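Local coordinates for protein methyl transferase from Methanosarcina acetivorans (Methanosarcina acetivorans, PDB 6MRO) that probably transfers methyl groups from S-adenosylmethionine to an acceptor substrate, and here binds the spent cofactor S-adenosyl-L-homocysteine together with two calcium ions, at residues I31-G40 / E99-L108; G131-K142 / R185-K194. The protein carries 1 engineered substitution. One frame throughout, in Å; residues are numbered along the deposited sequence.

Contact 1. Residues I31-G40 / E99-L108. With SAH (S-adenosyl-L-homocysteine), chain B.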
loop_
_atom_site.group_PDB
_atom_site.type_symbol
_atom_site.label_atom_id
_atom_site.label_comp_id
_atom_site.label_asym_id
_atom_site.label_seq_id
_atom_site.Cartn_x
_atom_site.Cartn_y
_atom_site.Cartn_z
ATOM N N ILE A 31 -5.009 2.827 13.015
ATOM C CA ILE A 31 -3.588 2.515 12.940
ATOM C C ILE A 31 -2.990 2.929 14.276
ATOM O O ILE A 31 -2.980 4.114 14.632
ATOM C CB ILE A 31 -2.905 3.207 11.754
ATOM C CG1 ILE A 31 -3.368 2.564 10.441
ATOM C CG2 ILE A 31 -1.388 3.101 11.886
ATOM C CD1 ILE A 31 -2.750 3.165 9.187
ATOM N N ARG A 32 -2.556 1.937 15.045
ATOM C CA ARG A 32 -1.996 2.105 16.370
ATOM C C ARG A 32 -0.527 1.732 16.340
ATOM O O ARG A 32 -0.102 0.975 15.465
ATOM C CB ARG A 32 -2.729 1.219 17.390
ATOM C CG ARG A 32 -4.218 1.472 17.474
ATOM C CD ARG A 32 -4.849 0.587 18.544
ATOM N NE ARG A 32 -4.830 -0.825 18.172
ATOM C CZ ARG A 32 -5.542 -1.342 17.171
ATOM N NH1 ARG A 32 -5.464 -2.639 16.905
ATOM N NH2 ARG A 32 -6.332 -0.566 16.434
ATOM N N PRO A 33 0.286 2.254 17.259
ATOM C CA PRO A 33 1.730 1.974 17.208
ATOM C C PRO A 33 2.029 0.483 17.164
ATOM O O PRO A 33 1.478 -0.310 17.938
ATOM C CB PRO A 33 2.256 2.619 18.493
ATOM C CG PRO A 33 1.298 3.756 18.739
ATOM C CD PRO A 33 -0.046 3.202 18.339
ATOM N N GLY A 34 2.888 0.112 16.222
ATOM C CA GLY A 34 3.385 -1.248 16.101
ATOM C C GLY A 34 4.364 -1.289 14.944
ATOM O O GLY A 34 4.786 -0.244 14.437
ATOM N N ARG A 35 4.697 -2.499 14.500
ATOM C CA ARG A 35 5.606 -2.660 13.367
ATOM C C ARG A 35 4.798 -2.642 12.074
ATOM O O ARG A 35 3.852 -3.415 11.920
ATOM C CB ARG A 35 6.416 -3.956 13.465
ATOM C CG ARG A 35 7.735 -3.832 12.713
ATOM C CD ARG A 35 8.494 -5.148 12.470
ATOM N NE ARG A 35 9.522 -4.918 11.452
ATOM C CZ ARG A 35 10.368 -5.831 10.991
ATOM N NH1 ARG A 35 10.343 -7.064 11.462
ATOM N NH2 ARG A 35 11.254 -5.499 10.065
ATOM N N ALA A 36 5.169 -1.763 11.144
ATOM C CA ALA A 36 4.352 -1.554 9.953
ATOM C C ALA A 36 5.190 -1.750 8.701
ATOM O O ALA A 36 6.351 -1.336 8.662
ATOM C CB ALA A 36 3.732 -0.152 9.937
ATOM N N LEU A 37 4.589 -2.365 7.682
ATOM C CA LEU A 37 5.209 -2.514 6.368
ATOM C C LEU A 37 4.380 -1.790 5.309
ATOM O O LEU A 37 3.180 -2.034 5.181
ATOM C CB LEU A 37 5.331 -3.995 6.010
ATOM C CG LEU A 37 5.835 -4.326 4.602
ATOM C CD1 LEU A 37 7.329 -4.049 4.494
ATOM C CD2 LEU A 37 5.593 -5.801 4.337
ATOM N N ASP A 38 5.018 -0.926 4.537
ATOM C CA ASP A 38 4.365 -0.267 3.408
ATOM C C ASP A 38 4.857 -0.985 2.156
ATOM O O ASP A 38 6.022 -0.844 1.783
ATOM C CB ASP A 38 4.698 1.230 3.379
ATOM C CG ASP A 38 3.996 1.977 2.235
ATOM O OD1 ASP A 38 3.527 1.326 1.289
ATOM O OD2 ASP A 38 3.924 3.229 2.276
ATOM N N ILE A 39 3.985 -1.797 1.533
ATOM C CA ILE A 39 4.381 -2.591 0.370
ATOM C C ILE A 39 4.192 -1.747 -0.887
ATOM O O ILE A 39 3.138 -1.130 -1.087
ATOM C CB ILE A 39 3.595 -3.921 0.305
ATOM C CG1 ILE A 39 2.090 -3.713 0.390
ATOM C CG2 ILE A 39 4.023 -4.861 1.433
ATOM C CD1 ILE A 39 1.286 -5.042 0.191
ATOM N N GLY A 40 5.230 -1.685 -1.720
ATOM C CA GLY A 40 5.210 -0.785 -2.862
ATOM C C GLY A 40 5.182 0.660 -2.403
ATOM O O GLY A 40 4.336 1.439 -2.842
ATOM N N GLU A 99 5.367 -11.111 11.394
ATOM C CA GLU A 99 6.267 -10.055 11.843
ATOM C C GLU A 99 5.600 -8.696 12.005
ATOM O O GLU A 99 5.927 -7.962 12.943
ATOM C CB GLU A 99 7.441 -9.929 10.870
ATOM C CG GLU A 99 8.495 -10.991 11.080
ATOM C CD GLU A 99 8.979 -11.029 12.511
ATOM O OE1 GLU A 99 8.950 -12.119 13.128
ATOM O OE2 GLU A 99 9.379 -9.964 13.021
ATOM N N PHE A 100 4.671 -8.336 11.129
ATOM C CA PHE A 100 4.152 -6.973 11.078
ATOM C C PHE A 100 2.765 -6.877 11.702
ATOM O O PHE A 100 1.896 -7.711 11.433
ATOM C CB PHE A 100 4.113 -6.475 9.626
ATOM C CG PHE A 100 5.474 -6.266 9.038
ATOM C CD1 PHE A 100 6.034 -7.217 8.208
ATOM C CD2 PHE A 100 6.206 -5.130 9.347
ATOM C CE1 PHE A 100 7.314 -7.032 7.678
ATOM C CE2 PHE A 100 7.491 -4.951 8.839
ATOM C CZ PHE A 100 8.038 -5.895 7.997
ATOM N N ASP A 101 2.570 -5.850 12.534
ATOM C CA ASP A 101 1.244 -5.511 13.050
ATOM C C ASP A 101 0.348 -4.871 11.988
ATOM O O ASP A 101 -0.883 -4.976 12.068
ATOM C CB ASP A 101 1.392 -4.550 14.225
ATOM C CG ASP A 101 2.229 -5.123 15.322
ATOM O OD1 ASP A 101 3.358 -4.630 15.537
ATOM O OD2 ASP A 101 1.754 -6.082 15.969
ATOM N N ILE A 102 0.942 -4.165 11.028
ATOM C CA ILE A 102 0.220 -3.405 10.010
ATOM C C ILE A 102 0.927 -3.617 8.683
ATOM O O ILE A 102 2.164 -3.543 8.621
ATOM C CB ILE A 102 0.188 -1.896 10.329
ATOM C CG1 ILE A 102 -0.472 -1.601 11.671
ATOM C CG2 ILE A 102 -0.439 -1.093 9.180
ATOM C CD1 ILE A 102 0.294 -0.532 12.462
ATOM N N VAL A 103 0.159 -3.891 7.627
ATOM C CA VAL A 103 0.632 -3.717 6.254
ATOM C C VAL A 103 -0.263 -2.682 5.587
ATOM O O VAL A 103 -1.495 -2.822 5.614
ATOM C CB VAL A 103 0.613 -5.027 5.444
ATOM C CG1 VAL A 103 0.979 -4.743 3.969
ATOM C CG2 VAL A 103 1.582 -6.059 6.055
ATOM N N ILE A 104 0.350 -1.652 4.976
ATOM C CA ILE A 104 -0.395 -0.683 4.172
ATOM C C ILE A 104 -0.030 -0.846 2.704
ATOM O O ILE A 104 1.110 -1.129 2.337
ATOM C CB ILE A 104 -0.216 0.790 4.624
ATOM C CG1 ILE A 104 1.218 1.293 4.427
ATOM C CG2 ILE A 104 -0.697 0.972 6.069
ATOM C CD1 ILE A 104 1.350 2.820 4.600
ATOM N N ASP A 105 -1.026 -0.634 1.849
ATOM C CA ASP A 105 -0.906 -0.899 0.416
ATOM C C ASP A 105 -1.595 0.286 -0.253
ATOM O O ASP A 105 -2.820 0.371 -0.253
ATOM C CB ASP A 105 -1.561 -2.243 0.108
ATOM C CG ASP A 105 -1.650 -2.565 -1.368
ATOM O OD1 ASP A 105 -1.722 -3.783 -1.638
ATOM O OD2 ASP A 105 -1.636 -1.664 -2.240
ATOM N N SER A 106 -0.802 1.232 -0.778
ATOM C CA SER A 106 -1.333 2.463 -1.369
ATOM C C SER A 106 -1.056 2.361 -2.865
ATOM O O SER A 106 -0.031 2.840 -3.351
ATOM C CB SER A 106 -0.669 3.722 -0.735
ATOM O OG SER A 106 -1.091 4.944 -1.350
ATOM N N GLY A 107 -1.962 1.706 -3.593
ATOM C CA GLY A 107 -1.803 1.551 -5.026
ATOM C C GLY A 107 -0.975 0.374 -5.520
ATOM O O GLY A 107 -0.761 0.268 -6.745
ATOM N N LEU A 108 -0.498 -0.516 -4.642
ATOM C CA LEU A 108 0.245 -1.675 -5.145
ATOM C C LEU A 108 -0.699 -2.761 -5.656
ATOM O O LEU A 108 -0.546 -3.249 -6.783
ATOM C CB LEU A 108 1.173 -2.240 -4.064
ATOM C CG LEU A 108 1.907 -3.539 -4.459
ATOM C CD1 LEU A 108 2.737 -3.352 -5.764
ATOM C CD2 LEU A 108 2.807 -4.088 -3.323
HETATM N N SAH B . 2.649 3.543 -2.460
HETATM C CA SAH B . 3.285 4.611 -3.255
HETATM C CB SAH B . 3.556 4.131 -4.675
HETATM C CG SAH B . 2.331 3.530 -5.365
HETATM S SD SAH B . 2.601 3.138 -7.109
HETATM C C SAH B . 2.436 5.871 -3.296
HETATM O O SAH B . 1.288 5.877 -2.827
HETATM O OXT SAH B . 2.893 6.901 -3.815
HETATM C "C5'" SAH B . 2.922 1.360 -6.896
HETATM C "C4'" SAH B . 4.343 1.062 -6.413
HETATM O "O4'" SAH B . 4.501 -0.346 -6.289
HETATM C "C3'" SAH B . 5.461 1.562 -7.326
HETATM O "O3'" SAH B . 6.330 2.365 -6.542
HETATM C "C2'" SAH B . 6.114 0.284 -7.835
HETATM O "O2'" SAH B . 7.511 0.380 -8.069
HETATM C "C1'" SAH B . 5.798 -0.701 -6.722
HETATM N N9 SAH B . 5.762 -2.115 -7.113
HETATM C C8 SAH B . 5.130 -2.687 -8.195
HETATM N N7 SAH B . 5.313 -4.017 -8.137
HETATM C C5 SAH B . 6.032 -4.302 -7.024
HETATM C C6 SAH B . 6.509 -5.491 -6.479
HETATM N N6 SAH B . 6.274 -6.652 -7.076
HETATM N N1 SAH B . 7.230 -5.451 -5.315
HETATM C C2 SAH B . 7.479 -4.247 -4.681
HETATM N N3 SAH B . 7.022 -3.066 -5.223
HETATM C C4 SAH B . 6.300 -3.110 -6.369
HETATM O O HOH W 1 1.895 1.278 -0.812
#

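Contact 2. Residues G131-K142 / R185-K194. With CA (calcium ion), chain D; CA (calcium ion), chain C.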
loop_
_atom_site.group_PDB
_atom_site.type_symbol
_atom_site.label_atom_id
_atom_site.label_comp_id
_atom_site.label_asym_id
_atom_site.label_seq_id
_atom_site.Cartn_x
_atom_site.Cartn_y
_atom_site.Cartn_z
ATOM N N GLY A 131 -3.662 -11.357 14.284
ATOM C CA GLY A 131 -4.341 -10.140 14.680
ATOM C C GLY A 131 -3.921 -8.927 13.886
ATOM O O GLY A 131 -4.383 -7.813 14.180
ATOM N N GLY A 132 -3.070 -9.113 12.879
ATOM C CA GLY A 132 -2.516 -7.987 12.146
ATOM C C GLY A 132 -3.505 -7.409 11.148
ATOM O O GLY A 132 -4.389 -8.103 10.637
ATOM N N LYS A 133 -3.341 -6.112 10.883
ATOM C CA LYS A 133 -4.187 -5.402 9.972
ATOM C C LYS A 133 -3.563 -5.138 8.599
ATOM O O LYS A 133 -2.435 -4.837 8.504
ATOM C CB LYS A 133 -4.503 -4.039 10.547
ATOM C CG LYS A 133 -5.107 -3.992 11.919
ATOM C CD LYS A 133 -6.602 -4.121 11.752
ATOM C CE LYS A 133 -7.363 -3.939 13.039
ATOM N NZ LYS A 133 -8.812 -3.995 12.675
ATOM N N TYR A 134 -4.385 -5.274 7.573
ATOM C CA TYR A 134 -4.049 -4.936 6.196
ATOM C C TYR A 134 -4.990 -3.827 5.751
ATOM O O TYR A 134 -6.219 -3.994 5.808
ATOM C CB TYR A 134 -4.186 -6.159 5.289
ATOM C CG TYR A 134 -3.966 -5.927 3.798
ATOM C CD1 TYR A 134 -4.949 -6.259 2.877
ATOM C CD2 TYR A 134 -2.759 -5.411 3.320
ATOM C CE1 TYR A 134 -4.753 -6.072 1.531
ATOM C CE2 TYR A 134 -2.542 -5.219 1.954
ATOM C CZ TYR A 134 -3.554 -5.556 1.073
ATOM O OH TYR A 134 -3.366 -5.394 -0.266
ATOM N N PHE A 135 -4.415 -2.699 5.336
ATOM C CA PHE A 135 -5.155 -1.562 4.797
ATOM C C PHE A 135 -4.717 -1.344 3.359
ATOM O O PHE A 135 -3.521 -1.155 3.091
ATOM C CB PHE A 135 -4.892 -0.298 5.617
ATOM C CG PHE A 135 -5.340 -0.411 7.041
ATOM C CD1 PHE A 135 -6.692 -0.360 7.350
ATOM C CD2 PHE A 135 -4.420 -0.558 8.064
ATOM C CE1 PHE A 135 -7.128 -0.471 8.663
ATOM C CE2 PHE A 135 -4.840 -0.646 9.386
ATOM C CZ PHE A 135 -6.190 -0.608 9.691
ATOM N N MET A 136 -5.678 -1.369 2.439
ATOM C CA MET A 136 -5.374 -1.286 1.021
ATOM C C MET A 136 -6.247 -0.230 0.372
ATOM O O MET A 136 -7.461 -0.200 0.589
ATOM C CB MET A 136 -5.572 -2.644 0.347
ATOM C CG MET A 136 -5.203 -2.682 -1.128
ATOM S SD MET A 136 -6.546 -2.161 -2.234
ATOM C CE MET A 136 -7.593 -3.618 -2.113
ATOM N N LEU A 137 -5.624 0.626 -0.428
ATOM C CA LEU A 137 -6.308 1.699 -1.130
ATOM C C LEU A 137 -6.199 1.470 -2.627
ATOM O O LEU A 137 -5.095 1.266 -3.149
ATOM C CB LEU A 137 -5.702 3.044 -0.720
ATOM C CG LEU A 137 -6.147 4.333 -1.408
ATOM C CD1 LEU A 137 -7.539 4.690 -0.952
ATOM C CD2 LEU A 137 -5.139 5.456 -1.042
ATOM N N CYS A 138 -7.337 1.527 -3.320
ATOM C CA CYS A 138 -7.350 1.316 -4.760
ATOM C C CYS A 138 -8.480 2.125 -5.387
ATOM O O CYS A 138 -9.407 2.577 -4.708
ATOM C CB CYS A 138 -7.483 -0.183 -5.086
ATOM S SG CYS A 138 -9.035 -0.918 -4.483
ATOM N N PHE A 139 -8.385 2.319 -6.696
ATOM C CA PHE A 139 -9.465 2.981 -7.417
ATOM C C PHE A 139 -10.689 2.074 -7.451
ATOM O O PHE A 139 -10.568 0.857 -7.595
ATOM C CB PHE A 139 -9.022 3.329 -8.836
ATOM C CG PHE A 139 -7.895 4.306 -8.890
ATOM C CD1 PHE A 139 -8.003 5.541 -8.272
ATOM C CD2 PHE A 139 -6.714 3.984 -9.536
ATOM C CE1 PHE A 139 -6.951 6.450 -8.304
ATOM C CE2 PHE A 139 -5.668 4.888 -9.577
ATOM C CZ PHE A 139 -5.790 6.120 -8.955
ATOM N N SER A 140 -11.874 2.668 -7.322
ATOM C CA SER A 140 -13.095 1.887 -7.206
ATOM C C SER A 140 -13.716 1.627 -8.574
ATOM O O SER A 140 -13.664 2.465 -9.485
ATOM C CB SER A 140 -14.117 2.583 -6.297
ATOM O OG SER A 140 -14.409 3.899 -6.728
ATOM N N ASP A 141 -14.319 0.449 -8.698
ATOM C CA ASP A 141 -14.972 -0.012 -9.916
ATOM C C ASP A 141 -16.425 -0.313 -9.579
ATOM O O ASP A 141 -16.728 -1.318 -8.920
ATOM C CB ASP A 141 -14.262 -1.247 -10.465
ATOM C CG ASP A 141 -14.935 -1.831 -11.687
ATOM O OD1 ASP A 141 -15.969 -1.304 -12.152
ATOM O OD2 ASP A 141 -14.406 -2.844 -12.197
ATOM N N LYS A 142 -17.319 0.558 -10.024
ATOM C CA LYS A 142 -18.745 0.320 -9.890
ATOM C C LYS A 142 -19.419 0.174 -11.248
ATOM O O LYS A 142 -20.649 0.241 -11.328
ATOM C CB LYS A 142 -19.395 1.447 -9.085
ATOM C CG LYS A 142 -18.753 1.657 -7.708
ATOM C CD LYS A 142 -19.003 3.070 -7.203
ATOM C CE LYS A 142 -18.662 3.209 -5.729
ATOM N NZ LYS A 142 -19.020 4.575 -5.234
ATOM N N ARG A 185 -9.806 11.031 -7.118
ATOM C CA ARG A 185 -10.395 9.895 -7.810
ATOM C C ARG A 185 -11.185 9.066 -6.807
ATOM O O ARG A 185 -10.750 8.898 -5.664
ATOM C CB ARG A 185 -9.308 9.027 -8.450
ATOM C CG ARG A 185 -8.490 9.718 -9.528
ATOM C CD ARG A 185 -9.031 9.406 -10.910
ATOM N NE ARG A 185 -9.534 8.033 -11.020
ATOM C CZ ARG A 185 -8.943 7.070 -11.725
ATOM N NH1 ARG A 185 -9.481 5.858 -11.777
ATOM N NH2 ARG A 185 -7.816 7.318 -12.381
ATOM N N GLN A 186 -12.342 8.555 -7.230
ATOM C CA GLN A 186 -13.127 7.687 -6.357
ATOM C C GLN A 186 -12.358 6.403 -6.073
ATOM O O GLN A 186 -11.777 5.790 -6.970
ATOM C CB GLN A 186 -14.479 7.346 -6.987
ATOM C CG GLN A 186 -15.485 8.486 -6.939
ATOM C CD GLN A 186 -16.838 8.050 -7.422
ATOM O OE1 GLN A 186 -16.969 7.005 -8.065
ATOM N NE2 GLN A 186 -17.866 8.847 -7.121
ATOM N N ALA A 187 -12.373 5.988 -4.816
ATOM C CA ALA A 187 -11.475 4.935 -4.371
ATOM C C ALA A 187 -12.179 4.067 -3.333
ATOM O O ALA A 187 -13.229 4.431 -2.788
ATOM C CB ALA A 187 -10.179 5.528 -3.801
ATOM N N TYR A 188 -11.585 2.899 -3.082
ATOM C CA TYR A 188 -11.980 1.998 -2.008
ATOM C C TYR A 188 -10.857 1.871 -0.990
ATOM O O TYR A 188 -9.679 1.795 -1.357
ATOM C CB TYR A 188 -12.311 0.599 -2.533
ATOM C CG TYR A 188 -13.691 0.466 -3.111
ATOM C CD1 TYR A 188 -14.773 1.104 -2.523
ATOM C CD2 TYR A 188 -13.917 -0.306 -4.253
ATOM C CE1 TYR A 188 -16.044 0.978 -3.047
ATOM C CE2 TYR A 188 -15.182 -0.439 -4.785
ATOM C CZ TYR A 188 -16.244 0.212 -4.178
ATOM O OH TYR A 188 -17.510 0.092 -4.712
ATOM N N LEU A 189 -11.224 1.815 0.290
ATOM C CA LEU A 189 -10.286 1.478 1.355
ATOM C C LEU A 189 -10.752 0.184 2.007
ATOM O O LEU A 189 -11.850 0.126 2.577
ATOM C CB LEU A 189 -10.183 2.591 2.393
ATOM C CG LEU A 189 -9.208 2.268 3.534
ATOM C CD1 LEU A 189 -7.766 2.381 3.051
ATOM C CD2 LEU A 189 -9.467 3.170 4.733
ATOM N N LEU A 190 -9.931 -0.849 1.893
ATOM C CA LEU A 190 -10.177 -2.119 2.545
ATOM C C LEU A 190 -9.474 -2.143 3.894
ATOM O O LEU A 190 -8.276 -1.834 3.989
ATOM C CB LEU A 190 -9.683 -3.268 1.665
ATOM C CG LEU A 190 -9.423 -4.601 2.372
ATOM C CD1 LEU A 190 -10.750 -5.258 2.762
ATOM C CD2 LEU A 190 -8.618 -5.499 1.434
ATOM N N SER A 191 -10.215 -2.523 4.928
ATOM C CA SER A 191 -9.650 -2.885 6.219
ATOM C C SER A 191 -9.853 -4.382 6.394
ATOM O O SER A 191 -10.992 -4.866 6.351
ATOM C CB SER A 191 -10.309 -2.110 7.356
ATOM O OG SER A 191 -9.889 -2.604 8.624
ATOM N N ALA A 192 -8.755 -5.113 6.557
ATOM C CA ALA A 192 -8.827 -6.556 6.703
ATOM C C ALA A 192 -7.907 -6.985 7.837
ATOM O O ALA A 192 -7.000 -6.249 8.231
ATOM C CB ALA A 192 -8.462 -7.253 5.389
ATOM N N THR A 193 -8.163 -8.178 8.379
ATOM C CA THR A 193 -7.339 -8.725 9.459
ATOM C C THR A 193 -6.937 -10.159 9.147
ATOM O O THR A 193 -7.674 -10.906 8.502
ATOM C CB THR A 193 -8.055 -8.680 10.825
ATOM O OG1 THR A 193 -9.044 -9.715 10.894
ATOM C CG2 THR A 193 -8.707 -7.320 11.055
ATOM N N LYS A 194 -5.758 -10.544 9.624
ATOM C CA LYS A 194 -5.232 -11.874 9.345
ATOM C C LYS A 194 -6.076 -12.975 9.983
ATOM O O LYS A 194 -6.271 -13.000 11.191
ATOM C CB LYS A 194 -3.781 -11.983 9.825
ATOM C CG LYS A 194 -3.205 -13.380 9.731
ATOM C CD LYS A 194 -1.677 -13.366 9.814
ATOM C CE LYS A 194 -1.121 -14.755 9.586
ATOM N NZ LYS A 194 0.361 -14.764 9.439
ATOM O OXT LYS A 194 -6.580 -13.869 9.301
HETATM CA CA CA D . -12.580 -4.335 -12.306
HETATM CA CA CA C . -16.063 -3.156 -14.019
HETATM O O HOH W 2 -15.444 4.859 -4.318
HETATM O O HOH W 3 -15.657 4.746 -9.190
HETATM O O HOH W 4 -17.957 -1.839 -6.521
HETATM O O HOH W 5 -17.144 -4.503 -12.446
HETATM O O HOH W 6 -11.901 -2.877 -14.052
HETATM O O HOH W 7 -10.284 -5.220 -12.184
#

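Contact 1. Residues I31-G40 / E99-L108
Arg35 O receives two backbone N-H groups of 99-108, one from Ile102 N at 3.1 Å and a weak, bent one from Asp101 N. The Asp101 side chain grips the same residue: OD1 accepts Arg35 N-H at 2.7 Å through its anti lone pair, nearly straight (168°). Leu37 N, Ile104 N and Ile39 N carry the parallel pairing onward. Leu37 CB lies over the centre of the Phe100 ring, 3.6 Å from its centroid. The extended Arg35 chain passes the same ring, with NE 3.3 Å from Phe100 CE2 and the guanidinium plane tilted by 46°. Arg35 NH1 makes a long salt bridge to Glu99 OE2 at 3.4 Å. A leucine in place of Arg35 would probably leave Glu99 OE2 without this charged mate. Gly40 O and Ser106 O both accept hydrogen bonds from the amino N of SAH, and Ser106 OG donates to its carboxylate; a cofactor at the C-terminal ends of parallel strands is usual in Rossmann-like methyltransferases. Strand 35-39 lies between strands 56-61 and 100-106. Helices 20-27 and 45-51 touch Ile104 on one face; helix 114-127 packs on Ile39 and Asp105 on the other.

Contact 2. Residues G131-K142 / R185-K194
Arg185 lays its guanidinium flat on the Phe139 ring, in a cation-pi stack with centres 4.0 Å apart and planes 12° from parallel. NH1 sits above the ring near CG. Bends at chi2 (-96°) and chi3 fold the arginine back over the ring, and Arg185 CB also touches it, 3.5 Å from Phe139 CE1. Ser140 CB covers a second ring: it lies over the centre of Tyr188, 3.6 Å from the centroid, as a CH-pi contact. Ser140 OG donates to a water that in turn donates to Ala187 O. Another water joins Tyr188 OH to Asp141 O. Lys142 CE lies 3.5 Å from Tyr188 OH, while Lys142 NZ forms a salt bridge with Asp173.

Away from this end the two strands pair antiparallel. Tyr134 with Ala192, Met136 with Leu190 and Cys138 with Tyr188 are hydrogen-bonded pairs, each with two N-H...O bonds. Leu190 CD2 meets Tyr134 CE1 at 3.9 Å and Met136 CE at 4.1 Å. Helix 155-162 covers this face through Met136, Cys138 and Leu190. Phe135 and Leu137 turn to the other face, against helix 20-27.

Next to Ser140, Asp141 OD2 bridges the two calcium ions, 2.4 Å from that of chain D and 2.5 Å from that of chain C, and OD1 also binds the chain C ion. Glu146 is among the residues that complete the sites. The middle is thus mostly apolar, with its backbone groups paired, while the end at Ser140 and Asp141 is polar, and the two calcium ions would probably hold Asp141 in its carboxylate form.

After two helices the chain lays down its first strand, 35-39. It runs through strands 56-61 and 82-85 before strand 100-106 returns to close contact 1. Contact 2 opens later with strand 132-139. It closes when the C-terminal strand 184-193 comes back after helix 155-162 and strand 167-177. The two loops follow in series, so neither encloses or crosses the other. They meet side by side in one mixed sheet, where strand 100-106 neighbours strand 132-139. Asp105 probably joins them by hydrogen bonds, OD1 with Tyr134 OH and O with Leu137 N. Contact 1 joins two of the parallel strands beside the cofactor; contact 2 joins the last parallel strand, 132-139, to antiparallel strand 184-193, near the calcium sites.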